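Local coordinates for FMN-dependent nitronate monooxygenase (Shewanella oneidensis, PDB 5LSM), which probably oxidises propionate 3-nitronate with molecular oxygen to 3-oxopropanoate, using flavin mononucleotide as its cofactor, and probably serves in detoxification, at residues 197-205 with 226-234. Numbering follows the deposited sequence.
Sequences TFSLLPQII and AAMTMGASA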
loop_
_atom_site.group_PDB
_atom_site.type_symbol
_atom_site.label_atom_id
_atom_site.label_comp_id
_atom_site.label_asym_id
_atom_site.label_seq_id
_atom_site.Cartn_x
_atom_site.Cartn_y
_atom_site.Cartn_z
ATOM N N THR A 197 1.827 -0.522 4.597
ATOM C CA THR A 197 2.351 -0.344 5.950
ATOM C C THR A 197 1.288 0.127 6.941
ATOM O O THR A 197 1.218 -0.376 8.066
ATOM C CB THR A 197 3.542 0.622 5.962
ATOM O OG1 THR A 197 4.704 -0.070 5.502
ATOM C CG2 THR A 197 3.801 1.163 7.388
ATOM N N PHE A 198 0.455 1.063 6.506
ATOM C CA PHE A 198 -0.466 1.759 7.386
ATOM C C PHE A 198 -1.485 0.811 7.987
ATOM O O PHE A 198 -2.001 1.054 9.072
ATOM C CB PHE A 198 -1.203 2.860 6.619
ATOM C CG PHE A 198 -1.681 3.970 7.481
ATOM C CD1 PHE A 198 -0.774 4.870 8.040
ATOM C CD2 PHE A 198 -3.029 4.142 7.727
ATOM C CE1 PHE A 198 -1.213 5.897 8.847
ATOM C CE2 PHE A 198 -3.471 5.182 8.516
ATOM C CZ PHE A 198 -2.564 6.047 9.091
ATOM N N SER A 199 -1.814 -0.234 7.235
ATOM C CA SER A 199 -2.764 -1.239 7.681
ATOM C C SER A 199 -2.116 -2.522 8.217
ATOM O O SER A 199 -2.681 -3.165 9.081
ATOM C CB SER A 199 -3.720 -1.557 6.539
ATOM O OG SER A 199 -4.553 -0.436 6.304
ATOM N N LEU A 200 -0.967 -2.920 7.661
ATOM C CA LEU A 200 -0.269 -4.141 8.100
ATOM C C LEU A 200 0.237 -4.017 9.537
ATOM O O LEU A 200 0.027 -4.919 10.375
ATOM C CB LEU A 200 0.922 -4.426 7.186
ATOM C CG LEU A 200 1.682 -5.726 7.478
ATOM C CD1 LEU A 200 0.750 -6.929 7.330
ATOM C CD2 LEU A 200 2.891 -5.853 6.556
ATOM N N LEU A 201 0.891 -2.892 9.812
ATOM C CA LEU A 201 1.539 -2.657 11.093
ATOM C C LEU A 201 0.596 -2.810 12.292
ATOM O O LEU A 201 0.840 -3.668 13.148
ATOM C CB LEU A 201 2.203 -1.287 11.105
ATOM C CG LEU A 201 3.083 -0.983 12.306
ATOM C CD1 LEU A 201 4.217 -1.998 12.366
ATOM C CD2 LEU A 201 3.639 0.442 12.203
ATOM N N PRO A 202 -0.496 -2.004 12.356
ATOM C CA PRO A 202 -1.368 -2.100 13.541
ATOM C C PRO A 202 -2.105 -3.429 13.638
ATOM O O PRO A 202 -2.382 -3.898 14.761
ATOM C CB PRO A 202 -2.353 -0.947 13.369
ATOM C CG PRO A 202 -2.278 -0.563 11.936
ATOM C CD PRO A 202 -0.894 -0.892 11.472
ATOM N N GLN A 203 -2.357 -4.077 12.499
ATOM C CA GLN A 203 -3.008 -5.370 12.536
ATOM C C GLN A 203 -2.070 -6.487 12.964
ATOM O O GLN A 203 -2.459 -7.324 13.763
ATOM C CB GLN A 203 -3.714 -5.673 11.225
ATOM C CG GLN A 203 -4.990 -4.841 11.070
ATOM C CD GLN A 203 -5.672 -5.044 9.730
ATOM O OE1 GLN A 203 -6.648 -5.796 9.619
ATOM N NE2 GLN A 203 -5.162 -4.376 8.707
ATOM N N ILE A 204 -0.803 -6.434 12.556
ATOM C CA ILE A 204 0.171 -7.369 13.108
ATOM C C ILE A 204 0.397 -7.165 14.607
ATOM O O ILE A 204 0.479 -8.135 15.346
ATOM C CB ILE A 204 1.523 -7.370 12.348
ATOM C CG1 ILE A 204 1.392 -8.136 11.029
ATOM C CG2 ILE A 204 2.597 -8.069 13.177
ATOM C CD1 ILE A 204 2.624 -8.068 10.140
ATOM N N ILE A 205 0.523 -5.922 15.054
ATOM C CA ILE A 205 0.765 -5.642 16.477
ATOM C C ILE A 205 -0.410 -6.141 17.325
ATOM O O ILE A 205 -0.205 -6.665 18.409
ATOM C CB ILE A 205 0.998 -4.130 16.739
ATOM C CG1 ILE A 205 2.405 -3.719 16.311
ATOM C CG2 ILE A 205 0.787 -3.769 18.210
ATOM C CD1 ILE A 205 2.523 -2.238 16.019
ATOM N N ALA A 226 5.417 8.481 12.905
ATOM C CA ALA A 226 4.157 7.812 12.570
ATOM C C ALA A 226 4.212 6.322 12.857
ATOM O O ALA A 226 3.254 5.769 13.355
ATOM C CB ALA A 226 3.813 8.040 11.109
ATOM N N ALA A 227 5.330 5.672 12.534
ATOM C CA ALA A 227 5.474 4.227 12.780
ATOM C C ALA A 227 5.403 3.902 14.257
ATOM O O ALA A 227 4.661 3.021 14.653
ATOM C CB ALA A 227 6.772 3.688 12.188
ATOM N N MET A 228 6.150 4.641 15.071
ATOM C CA MET A 228 6.247 4.368 16.501
ATOM C C MET A 228 4.923 4.683 17.204
ATOM O O MET A 228 4.457 3.920 18.052
ATOM C CB MET A 228 7.369 5.206 17.117
ATOM C CG MET A 228 8.756 4.944 16.556
ATOM S SD MET A 228 9.270 3.251 16.831
ATOM C CE MET A 228 10.966 3.365 16.286
ATOM N N THR A 229 4.318 5.805 16.829
ATOM C CA THR A 229 2.947 6.158 17.227
ATOM C C THR A 229 1.954 5.002 17.124
ATOM O O THR A 229 1.037 4.905 17.919
ATOM C CB THR A 229 2.412 7.310 16.355
ATOM O OG1 THR A 229 3.259 8.453 16.498
ATOM C CG2 THR A 229 1.028 7.689 16.761
ATOM N N MET A 230 2.080 4.201 16.079
ATOM C CA MET A 230 1.202 3.058 15.872
ATOM C C MET A 230 1.521 1.887 16.784
ATOM O O MET A 230 0.771 0.922 16.797
ATOM C CB MET A 230 1.299 2.564 14.429
ATOM C CG MET A 230 1.005 3.624 13.381
ATOM S SD MET A 230 -0.114 3.031 12.113
ATOM C CE MET A 230 -1.532 2.673 13.134
ATOM N N GLY A 231 2.689 1.909 17.427
ATOM C CA GLY A 231 3.082 0.851 18.372
ATOM C C GLY A 231 4.221 -0.030 17.877
ATOM O O GLY A 231 4.476 -1.076 18.442
ATOM N N ALA A 232 4.916 0.381 16.829
ATOM C CA ALA A 232 6.144 -0.322 16.433
ATOM C C ALA A 232 7.217 -0.209 17.527
ATOM O O ALA A 232 7.359 0.836 18.140
ATOM C CB ALA A 232 6.679 0.249 15.122
ATOM N N SER A 233 8.017 -1.256 17.707
ATOM C CA SER A 233 9.138 -1.223 18.663
ATOM C C SER A 233 10.422 -0.720 18.023
ATOM O O SER A 233 11.412 -0.532 18.700
ATOM C CB SER A 233 9.394 -2.620 19.244
ATOM O OG SER A 233 8.344 -3.016 20.097
ATOM N N ALA A 234 10.415 -0.582 16.701
ATOM C CA ALA A 234 11.586 -0.158 15.941
ATOM C C ALA A 234 11.157 -0.001 14.494
ATOM O O ALA A 234 10.028 -0.384 14.124
ATOM C CB ALA A 234 12.707 -1.187 16.049
#
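Over the Phe198 ring, at long range, stands the sulfur of Met230, SD lying 4.8 Å from the ring centroid and 22° off the ring normal, a Met-aromatic contact. The sulfur is displaced toward the CD1-CE1 bond of the ring, with Phe198 CE1 4.5 Å from Met230 SD. The ring also meets Gly217 of the second subunit, and Met230 packs on Thr223 of that subunit, which places this part of the contact at the interface with the second subunit. Pro202 presents its ring to the methyl end of the same methionine: Met230 CE comes within 3.5 Å of Pro202 CG and is nearly as close to CB. Two bends in the Met230 chain, at chi2 and chi3, turn SD and CE onto these two rings. Proline also accounts for the kink in helix 197-207, since its N lacks a bond to the preceding turn. The two helices belong to successive beta-alpha units of the TIM barrel, strand 212-215 coming between them in the chain, and Leu201 rests on Val212 and Ala214 of that strand. With CG anti to the backbone N (chi1 -172°), Leu201 places CD2 3.7 Å from Ala227 O in the last turn of the other helix and against Met230 CB and Ala232 CB just beyond it. At the far end, Ile205 lays CD1 against the backbone of the turn, 3.3 Å from Gly231 O and 3.6 Å from Ala232 N. Gly231, with its positive phi, follows the last turn of the helix in a Schellman motif: Gly231 N bonds to Met228 O at 2.7 Å and Ala232 N, weakly, to Ala227 O at 3.4 Å, and the chain then leads into strand 234-237.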